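Local coordinates for serine protease inhibitor 4, isoform B (Drosophila melanogaster, PDB 4P0F), which probably inhibits serine and cysteine endopeptidases as a serpin, trapping target proteases when its cleaved reactive-centre loop inserts into a central beta-sheet, at residues N20-L25 and P359-L364; H182-D187 and V324-T329; A220-Y225 and Q260-T265. All coordinates share one frame; numbering follows the deposited sequence.

Interaction 1. Residues N20-L25 and P359-L364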
loop_
_atom_site.group_PDB
_atom_site.type_symbol
_atom_site.label_atom_id
_atom_site.label_comp_id
_atom_site.label_asym_id
_atom_site.label_seq_id
_atom_site.Cartn_x
_atom_site.Cartn_y
_atom_site.Cartn_z
ATOM N N ASN A 20 -2.471 -4.324 10.560
ATOM C CA ASN A 20 -1.412 -5.222 11.011
ATOM C C ASN A 20 -0.047 -4.753 10.501
ATOM O O ASN A 20 0.916 -4.660 11.269
ATOM C CB ASN A 20 -1.674 -6.657 10.546
ATOM C CG ASN A 20 -2.863 -7.302 11.243
ATOM O OD1 ASN A 20 -3.410 -6.776 12.215
ATOM N ND2 ASN A 20 -3.232 -8.486 10.772
ATOM N N VAL A 21 0.027 -4.455 9.208
ATOM C CA VAL A 21 1.277 -4.005 8.586
ATOM C C VAL A 21 1.702 -2.639 9.143
ATOM O O VAL A 21 2.873 -2.427 9.484
ATOM C CB VAL A 21 1.131 -3.939 7.052
ATOM C CG1 VAL A 21 2.329 -3.238 6.420
ATOM C CG2 VAL A 21 0.978 -5.351 6.477
ATOM N N TYR A 22 0.738 -1.730 9.250
ATOM C CA TYR A 22 0.980 -0.381 9.770
ATOM C C TYR A 22 1.604 -0.474 11.162
ATOM O O TYR A 22 2.582 0.213 11.473
ATOM C CB TYR A 22 -0.343 0.393 9.780
ATOM C CG TYR A 22 -0.332 1.838 10.242
ATOM C CD1 TYR A 22 0.604 2.751 9.773
ATOM C CD2 TYR A 22 -1.327 2.299 11.098
ATOM C CE1 TYR A 22 0.573 4.076 10.188
ATOM C CE2 TYR A 22 -1.367 3.613 11.515
ATOM C CZ TYR A 22 -0.422 4.499 11.059
ATOM O OH TYR A 22 -0.496 5.800 11.502
ATOM N N GLY A 23 1.060 -1.356 11.995
ATOM C CA GLY A 23 1.595 -1.544 13.324
ATOM C C GLY A 23 3.030 -2.031 13.334
ATOM O O GLY A 23 3.842 -1.537 14.110
ATOM N N LYS A 24 3.352 -3.005 12.485
ATOM C CA LYS A 24 4.714 -3.521 12.416
ATOM C C LYS A 24 5.681 -2.506 11.794
ATOM O O LYS A 24 6.842 -2.452 12.173
ATOM C CB LYS A 24 4.758 -4.832 11.619
ATOM C CG LYS A 24 3.941 -5.971 12.227
ATOM C CD LYS A 24 4.226 -6.181 13.704
ATOM C CE LYS A 24 3.409 -7.352 14.237
ATOM N NZ LYS A 24 3.522 -7.499 15.699
ATOM N N LEU A 25 5.206 -1.714 10.836
ATOM C CA LEU A 25 6.060 -0.708 10.204
ATOM C C LEU A 25 6.347 0.439 11.159
ATOM O O LEU A 25 7.464 0.941 11.214
ATOM C CB LEU A 25 5.416 -0.158 8.935
ATOM C CG LEU A 25 5.388 -1.071 7.715
ATOM C CD1 LEU A 25 4.592 -0.431 6.584
ATOM C CD2 LEU A 25 6.807 -1.405 7.243
ATOM N N PRO A 359 0.499 15.479 14.631
ATOM C CA PRO A 359 0.552 14.204 13.901
ATOM C C PRO A 359 -0.786 13.481 13.745
ATOM O O PRO A 359 -1.606 13.449 14.672
ATOM C CB PRO A 359 1.529 13.374 14.741
ATOM C CG PRO A 359 2.464 14.397 15.289
ATOM C CD PRO A 359 1.572 15.565 15.639
ATOM N N PHE A 360 -0.989 12.909 12.560
ATOM C CA PHE A 360 -2.236 12.244 12.219
ATOM C C PHE A 360 -1.999 11.056 11.302
ATOM O O PHE A 360 -0.900 10.874 10.754
ATOM C CB PHE A 360 -3.228 13.226 11.572
ATOM C CG PHE A 360 -2.744 13.861 10.287
ATOM C CD1 PHE A 360 -2.977 13.255 9.056
ATOM C CD2 PHE A 360 -2.090 15.080 10.310
ATOM C CE1 PHE A 360 -2.546 13.852 7.884
ATOM C CE2 PHE A 360 -1.659 15.676 9.144
ATOM C CZ PHE A 360 -1.888 15.058 7.929
ATOM N N THR A 361 -3.021 10.215 11.179
ATOM C CA THR A 361 -2.969 9.088 10.268
ATOM C C THR A 361 -4.012 9.321 9.181
ATOM O O THR A 361 -4.967 10.084 9.361
ATOM C CB THR A 361 -3.180 7.735 11.007
ATOM O OG1 THR A 361 -3.093 6.653 10.069
ATOM C CG2 THR A 361 -4.501 7.686 11.669
ATOM N N TYR A 362 -3.793 8.717 8.023
ATOM C CA TYR A 362 -4.690 8.914 6.896
ATOM C C TYR A 362 -4.779 7.637 6.064
ATOM O O TYR A 362 -3.874 6.794 6.073
ATOM C CB TYR A 362 -4.237 10.103 6.027
ATOM C CG TYR A 362 -2.877 9.914 5.404
ATOM C CD1 TYR A 362 -2.736 9.216 4.213
ATOM C CD2 TYR A 362 -1.735 10.396 6.022
ATOM C CE1 TYR A 362 -1.499 9.022 3.644
ATOM C CE2 TYR A 362 -0.484 10.203 5.458
ATOM C CZ TYR A 362 -0.375 9.512 4.269
ATOM O OH TYR A 362 0.864 9.304 3.708
ATOM N N VAL A 363 -5.898 7.503 5.370
ATOM C CA VAL A 363 -6.193 6.356 4.529
ATOM C C VAL A 363 -6.867 6.837 3.258
ATOM O O VAL A 363 -7.785 7.649 3.308
ATOM C CB VAL A 363 -7.125 5.349 5.232
ATOM C CG1 VAL A 363 -7.186 4.035 4.438
ATOM C CG2 VAL A 363 -6.671 5.096 6.654
ATOM N N LEU A 364 -6.391 6.365 2.112
ATOM C CA LEU A 364 -7.103 6.559 0.850
ATOM C C LEU A 364 -8.004 5.345 0.666
ATOM O O LEU A 364 -7.518 4.215 0.496
ATOM C CB LEU A 364 -6.133 6.711 -0.329
ATOM C CG LEU A 364 -5.228 7.945 -0.311
ATOM C CD1 LEU A 364 -4.382 8.036 -1.579
ATOM C CD2 LEU A 364 -6.053 9.204 -0.163
#
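Tyr-22 and Thr-361 carry this contact alone, and their side chains meet at a slant: the phenol reaches out from the helix with its hydroxyl end foremost, and the threonine presents its oxygen branch. The CA atoms of Tyr-22 and Thr-361 lie 10.3 Å apart, so the length of the tyrosine spans most of the gap between helix and strand. With CG anti to the backbone N (chi1 -178°), the ring of Tyr-22 is carried straight off the helix. Its OH comes 3.3 Å from CB and 3.1 Å from OG1 of Thr-361. That OG1 also lies 3.6 Å from CZ of the tyrosine, neither squarely over the ring nor at its rim. Thr-361 brings OG1 there by setting it opposite its own backbone N (chi1 -179°).

The setting is the serpin core, where helix 6-28 packs on the sheet that includes strands 360-366 and 370-377. Both hydroxyls are buried and satisfied by the latter strand: Tyr-22 OH is hydrogen-bonded to Ser-376 OG, and Thr-361 OG1 to the carbonyl of Gly-375. The ring of Tyr-22 also meets that of Trp-374, with the planes inclined by about 50°, and touches Phe-36. A phenylalanine in place of Tyr-22 would keep the ring but is likely to leave Ser-376 OG without its phenolic mate and open a small gap beside Thr-361 OG1. The threonine side chain itself packs on Trp-374 and on Val-235 of the neighbouring strand 230-237.

Interaction 2. Residues H182-D187 and V324-T329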
loop_
_atom_site.group_PDB
_atom_site.type_symbol
_atom_site.label_atom_id
_atom_site.label_comp_id
_atom_site.label_asym_id
_atom_site.label_seq_id
_atom_site.Cartn_x
_atom_site.Cartn_y
_atom_site.Cartn_z
ATOM N N HIS A 182 -4.548 30.623 -3.047
ATOM C CA HIS A 182 -4.219 31.930 -2.501
ATOM C C HIS A 182 -4.556 32.043 -1.015
ATOM O O HIS A 182 -4.183 33.016 -0.382
ATOM C CB HIS A 182 -4.925 33.034 -3.289
ATOM C CG HIS A 182 -6.387 33.147 -3.001
ATOM N ND1 HIS A 182 -7.339 32.411 -3.675
ATOM C CD2 HIS A 182 -7.064 33.923 -2.123
ATOM C CE1 HIS A 182 -8.539 32.725 -3.219
ATOM N NE2 HIS A 182 -8.400 33.635 -2.274
ATOM N N LEU A 183 -5.224 31.034 -0.454
ATOM C CA LEU A 183 -5.590 31.057 0.961
ATOM C C LEU A 183 -4.629 30.237 1.811
ATOM O O LEU A 183 -4.707 30.259 3.038
ATOM C CB LEU A 183 -7.022 30.542 1.157
ATOM C CG LEU A 183 -8.122 31.466 0.605
ATOM C CD1 LEU A 183 -9.496 30.871 0.866
ATOM C CD2 LEU A 183 -8.044 32.877 1.174
ATOM N N THR A 184 -3.721 29.515 1.169
ATOM C CA THR A 184 -2.766 28.710 1.907
ATOM C C THR A 184 -1.789 29.643 2.617
ATOM O O THR A 184 -1.310 30.614 2.036
ATOM C CB THR A 184 -2.051 27.735 0.963
ATOM O OG1 THR A 184 -3.026 26.845 0.413
ATOM C CG2 THR A 184 -0.967 26.926 1.679
ATOM N N ARG A 185 -1.526 29.362 3.891
ATOM C CA ARG A 185 -0.622 30.191 4.681
ATOM C C ARG A 185 0.315 29.316 5.488
ATOM O O ARG A 185 -0.070 28.224 5.905
ATOM C CB ARG A 185 -1.392 31.102 5.639
ATOM C CG ARG A 185 -2.327 32.104 4.988
ATOM C CD ARG A 185 -1.576 33.279 4.411
ATOM N NE ARG A 185 -2.489 34.288 3.868
ATOM C CZ ARG A 185 -3.045 34.213 2.663
ATOM N NH1 ARG A 185 -2.770 33.186 1.872
ATOM N NH2 ARG A 185 -3.867 35.167 2.242
ATOM N N PRO A 186 1.541 29.794 5.731
ATOM C CA PRO A 186 2.387 29.095 6.700
ATOM C C PRO A 186 1.767 29.160 8.090
ATOM O O PRO A 186 1.337 30.225 8.528
ATOM C CB PRO A 186 3.709 29.863 6.639
ATOM C CG PRO A 186 3.335 31.223 6.155
ATOM C CD PRO A 186 2.168 31.035 5.236
ATOM N N ASP A 187 1.699 28.028 8.769
ATOM C CA ASP A 187 1.197 28.010 10.129
ATOM C C ASP A 187 1.842 26.880 10.888
ATOM O O ASP A 187 2.533 26.038 10.316
ATOM C CB ASP A 187 -0.325 27.876 10.171
ATOM C CG ASP A 187 -0.950 28.691 11.299
ATOM O OD1 ASP A 187 -0.276 28.922 12.326
ATOM O OD2 ASP A 187 -2.118 29.107 11.159
ATOM N N VAL A 324 -0.074 15.688 -1.389
ATOM C CA VAL A 324 -1.383 16.239 -1.094
ATOM C C VAL A 324 -1.303 17.762 -1.215
ATOM O O VAL A 324 -0.500 18.389 -0.532
ATOM C CB VAL A 324 -1.837 15.853 0.320
ATOM C CG1 VAL A 324 -3.185 16.505 0.672
ATOM C CG2 VAL A 324 -1.919 14.345 0.442
ATOM N N ASN A 325 -2.118 18.343 -2.091
ATOM C CA ASN A 325 -2.112 19.796 -2.287
ATOM C C ASN A 325 -3.512 20.337 -2.536
ATOM O O ASN A 325 -4.505 19.661 -2.277
ATOM C CB ASN A 325 -1.165 20.179 -3.433
ATOM C CG ASN A 325 -1.631 19.687 -4.793
ATOM O OD1 ASN A 325 -2.738 19.181 -4.951
ATOM N ND2 ASN A 325 -0.766 19.838 -5.796
ATOM N N GLU A 326 -3.596 21.570 -3.021
ATOM C CA GLU A 326 -4.875 22.245 -3.080
ATOM C C GLU A 326 -5.817 21.628 -4.104
ATOM O O GLU A 326 -7.037 21.748 -3.977
ATOM C CB GLU A 326 -4.667 23.730 -3.394
ATOM C CG GLU A 326 -4.050 24.545 -2.256
ATOM C CD GLU A 326 -2.522 24.525 -2.235
ATOM O OE1 GLU A 326 -1.902 23.716 -2.958
ATOM O OE2 GLU A 326 -1.947 25.350 -1.488
ATOM N N GLU A 327 -5.251 20.991 -5.128
ATOM C CA GLU A 327 -6.041 20.434 -6.222
ATOM C C GLU A 327 -6.530 19.011 -5.942
ATOM O O GLU A 327 -7.582 18.605 -6.428
ATOM C CB GLU A 327 -5.224 20.434 -7.526
ATOM C CG GLU A 327 -5.003 21.814 -8.129
ATOM C CD GLU A 327 -4.108 22.721 -7.290
ATOM O OE1 GLU A 327 -3.088 22.234 -6.754
ATOM O OE2 GLU A 327 -4.425 23.929 -7.174
ATOM N N GLY A 328 -5.744 18.246 -5.195
ATOM C CA GLY A 328 -6.068 16.854 -4.954
ATOM C C GLY A 328 -4.902 16.083 -4.383
ATOM O O GLY A 328 -4.117 16.606 -3.594
ATOM N N THR A 329 -4.784 14.833 -4.813
ATOM C CA THR A 329 -3.776 13.922 -4.306
ATOM C C THR A 329 -3.248 13.079 -5.448
ATOM O O THR A 329 -4.007 12.669 -6.325
ATOM C CB THR A 329 -4.356 12.996 -3.217
ATOM O OG1 THR A 329 -4.817 13.798 -2.129
ATOM C CG2 THR A 329 -3.311 12.000 -2.713
#
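Thr-184 meets Glu-326 in the one side-chain contact between residues 182-187 and 324-329, whose nearest CA atoms, those of the same pair, are 8.4 Å apart. Leading up to it, His-182 and Leu-183 form the end of a 3-10 segment; CG of Leu-183 packs on one face of the imidazole, while the carbonyl of His-182 is left for use further on.

At Thr-184 the hydroxyl stands anti to the carbonyl carbon (chi1 -63°) and donates from OG1 to OE2 of Glu-326 over a short 2.6 Å. The two side chains come from opposite directions. The glutamate chain bends at chi2 (87°), and OE2 receives the proton on its anti lone pair. The same oxygen forms a salt bridge with Arg-273, so the buried carboxylate has both a neutral donor and a counter-charge, which would be expected to stabilise its ionised form.

Next, Arg-185 folds back: NH1 bonds to the O of His-182 at 2.7 Å and to the O of Thr-184 at 3.0 Å, with both oxygens close to the guanidinium plane, bracing the turn.

Across the contact, Asn-325 OD1 accepts from the backbone N of Glu-327 and of Gly-328, the first an Asx turn, the two together an Asx motif. This tight connection links strand 311-324 to strand 328-341, the N-terminal part of the reactive-centre loop, inserted as a strand in a cleaved serpin. Glu-326 thus sits at the proximal hinge, in the breach region where insertion begins.

Interaction 3. Residues A220-Y225 and Q260-T265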
loop_
_atom_site.group_PDB
_atom_site.type_symbol
_atom_site.label_atom_id
_atom_site.label_comp_id
_atom_site.label_asym_id
_atom_site.label_seq_id
_atom_site.Cartn_x
_atom_site.Cartn_y
_atom_site.Cartn_z
ATOM N N ALA A 220 -12.421 12.326 13.035
ATOM C CA ALA A 220 -12.104 11.936 11.676
ATOM C C ALA A 220 -12.894 12.744 10.669
ATOM O O ALA A 220 -13.976 13.240 10.965
ATOM C CB ALA A 220 -12.360 10.446 11.471
ATOM N N LEU A 221 -12.332 12.837 9.469
ATOM C CA LEU A 221 -12.895 13.603 8.373
ATOM C C LEU A 221 -12.579 12.855 7.088
ATOM O O LEU A 221 -11.511 12.242 6.963
ATOM C CB LEU A 221 -12.308 15.035 8.341
ATOM C CG LEU A 221 -12.998 16.103 7.492
ATOM C CD1 LEU A 221 -14.287 16.557 8.145
ATOM C CD2 LEU A 221 -12.067 17.287 7.287
ATOM N N GLU A 222 -13.527 12.858 6.160
ATOM C CA GLU A 222 -13.312 12.296 4.835
ATOM C C GLU A 222 -13.411 13.379 3.768
ATOM O O GLU A 222 -14.380 14.134 3.728
ATOM C CB GLU A 222 -14.325 11.201 4.538
ATOM C CG GLU A 222 -13.696 9.863 4.337
ATOM C CD GLU A 222 -14.707 8.770 4.081
ATOM O OE1 GLU A 222 -15.827 9.066 3.599
ATOM O OE2 GLU A 222 -14.365 7.614 4.370
ATOM N N LEU A 223 -12.401 13.430 2.911
ATOM C CA LEU A 223 -12.345 14.375 1.809
ATOM C C LEU A 223 -12.533 13.609 0.502
ATOM O O LEU A 223 -11.657 12.832 0.113
ATOM C CB LEU A 223 -11.011 15.120 1.814
ATOM C CG LEU A 223 -10.629 15.833 3.114
ATOM C CD1 LEU A 223 -9.292 16.541 2.976
ATOM C CD2 LEU A 223 -11.711 16.821 3.528
ATOM N N PRO A 224 -13.675 13.806 -0.174
ATOM C CA PRO A 224 -13.942 13.023 -1.385
ATOM C C PRO A 224 -13.230 13.547 -2.627
ATOM O O PRO A 224 -12.962 14.735 -2.738
ATOM C CB PRO A 224 -15.462 13.137 -1.539
ATOM C CG PRO A 224 -15.795 14.442 -0.922
ATOM C CD PRO A 224 -14.846 14.598 0.234
ATOM N N TYR A 225 -12.928 12.639 -3.553
ATOM C CA TYR A 225 -12.405 12.993 -4.873
ATOM C C TYR A 225 -13.542 13.001 -5.889
ATOM O O TYR A 225 -14.437 12.163 -5.820
ATOM C CB TYR A 225 -11.312 11.994 -5.296
ATOM C CG TYR A 225 -10.141 12.015 -4.354
ATOM C CD1 TYR A 225 -9.175 13.001 -4.455
ATOM C CD2 TYR A 225 -10.013 11.068 -3.353
ATOM C CE1 TYR A 225 -8.114 13.050 -3.581
ATOM C CE2 TYR A 225 -8.945 11.101 -2.469
ATOM C CZ TYR A 225 -7.996 12.095 -2.602
ATOM O OH TYR A 225 -6.941 12.153 -1.735
ATOM N N GLN A 260 -18.346 4.244 9.103
ATOM C CA GLN A 260 -19.785 4.230 9.307
ATOM C C GLN A 260 -20.215 5.265 10.364
ATOM O O GLN A 260 -21.383 5.615 10.447
ATOM C CB GLN A 260 -20.253 2.826 9.673
ATOM C CG GLN A 260 -20.373 1.937 8.447
ATOM C CD GLN A 260 -20.943 0.574 8.761
ATOM O OE1 GLN A 260 -22.054 0.451 9.279
ATOM N NE2 GLN A 260 -20.183 -0.462 8.448
ATOM N N SER A 261 -19.261 5.784 11.133
ATOM C CA SER A 261 -19.561 6.803 12.147
ATOM C C SER A 261 -19.687 8.203 11.549
ATOM O O SER A 261 -20.198 9.105 12.188
ATOM C CB SER A 261 -18.469 6.823 13.217
ATOM O OG SER A 261 -18.340 5.546 13.822
ATOM N N LEU A 262 -19.193 8.374 10.333
ATOM C CA LEU A 262 -19.165 9.686 9.684
ATOM C C LEU A 262 -20.539 10.192 9.289
ATOM O O LEU A 262 -21.382 9.422 8.839
ATOM C CB LEU A 262 -18.292 9.611 8.438
ATOM C CG LEU A 262 -16.856 9.139 8.603
ATOM C CD1 LEU A 262 -16.233 8.909 7.225
ATOM C CD2 LEU A 262 -16.058 10.143 9.407
ATOM N N TYR A 263 -20.751 11.499 9.438
ATOM C CA TYR A 263 -21.983 12.149 8.993
ATOM C C TYR A 263 -21.618 13.520 8.429
ATOM O O TYR A 263 -20.665 14.136 8.882
ATOM C CB TYR A 263 -22.990 12.278 10.144
ATOM C CG TYR A 263 -22.483 13.081 11.320
ATOM C CD1 TYR A 263 -21.725 12.481 12.321
ATOM C CD2 TYR A 263 -22.760 14.437 11.435
ATOM C CE1 TYR A 263 -21.256 13.209 13.400
ATOM C CE2 TYR A 263 -22.295 15.175 12.514
ATOM C CZ TYR A 263 -21.543 14.553 13.493
ATOM O OH TYR A 263 -21.076 15.274 14.567
ATOM N N GLU A 264 -22.375 13.991 7.443
ATOM C CA GLU A 264 -22.107 15.298 6.831
ATOM C C GLU A 264 -22.350 16.449 7.802
ATOM O O GLU A 264 -23.398 16.517 8.438
ATOM C CB GLU A 264 -22.984 15.488 5.593
ATOM C CG GLU A 264 -22.622 14.571 4.435
ATOM C CD GLU A 264 -21.409 15.039 3.662
ATOM O OE1 GLU A 264 -20.839 16.092 4.018
ATOM O OE2 GLU A 264 -21.026 14.346 2.690
ATOM N N THR A 265 -21.388 17.360 7.901
ATOM C CA THR A 265 -21.565 18.558 8.714
ATOM C C THR A 265 -20.590 19.644 8.254
ATOM O O THR A 265 -19.582 19.347 7.623
ATOM C CB THR A 265 -21.372 18.243 10.219
ATOM O OG1 THR A 265 -22.039 19.229 11.016
ATOM C CG2 THR A 265 -19.903 18.177 10.597
#
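Residues 220-224 run as an extended strand, and Leu-262 faces it from a chain that turns extended (phi/psi -70/142°) after the helix-like conformations of Gln-260 and Ser-261. CA of Leu-262 lies 7.7 Å from CA of Ala-220. CA of Leu-262 lies 8.0 Å from CA of Glu-222, so the leucine stands roughly midway between these alternate residues. The backbones are too far apart here to pair, and the contact rests on side chains, with CB of Ala-220 and of Glu-222 both directed toward the leucine.

Leu-262 divides its two methyl groups between them. CD2 makes an apolar touch with CB of Ala-220 at 4.2 Å, and this CD2 is also 4.0 Å from the carbonyl O of Ala-220. CD1 sits over the flat face of the Glu-222 carboxylate, centred on CD at 3.5 Å; the near-equal distances of CD1 of Leu-262 from OE2 (3.6 Å) and OE1 (3.7 Å) of Glu-222 are the evidence. The glutamate runs extended beyond CG and crosses the leucine at about a right angle. Its first torsion (chi1 -117°) lies near an eclipsed value. The methyl probably screens part of this buried carboxylate from water, and its ion pair with Arg-209 is long and weak.

Strand 218-224 pairs with strands 197-213 and 230-237, and 197-213 pairs also with 263-281. Leu-262 lies between helix 255-260 and strand 263-281, so within the serpin beta framework the contact bridges two strands that share 197-213 as a partner. At the alternate positions, Leu-221 and Leu-223 touch Val-267, Leu-269 and Leu-271 of strand 263-281.

Overall arrangement
The three contacts form a nested series along the chain: residues 220-225 and 260-265 fall inside the span closed by interaction 2, which itself falls inside that of interaction 1, joining helix 6-28 to strand 360-366 near the C-terminal end. Their centres are about 23 Å (1 and 2), 18 Å (1 and 3) and 19 Å (2 and 3) apart. Tyr-225 links them directly: its OH lies 2.7 Å from OG1 of Thr-329, a probable hydrogen bond, and 3.5 Å from CD2 of Leu-364. This places the start of the inserted reactive-centre strand 328-341 against the core strands 218-224 and 360-366.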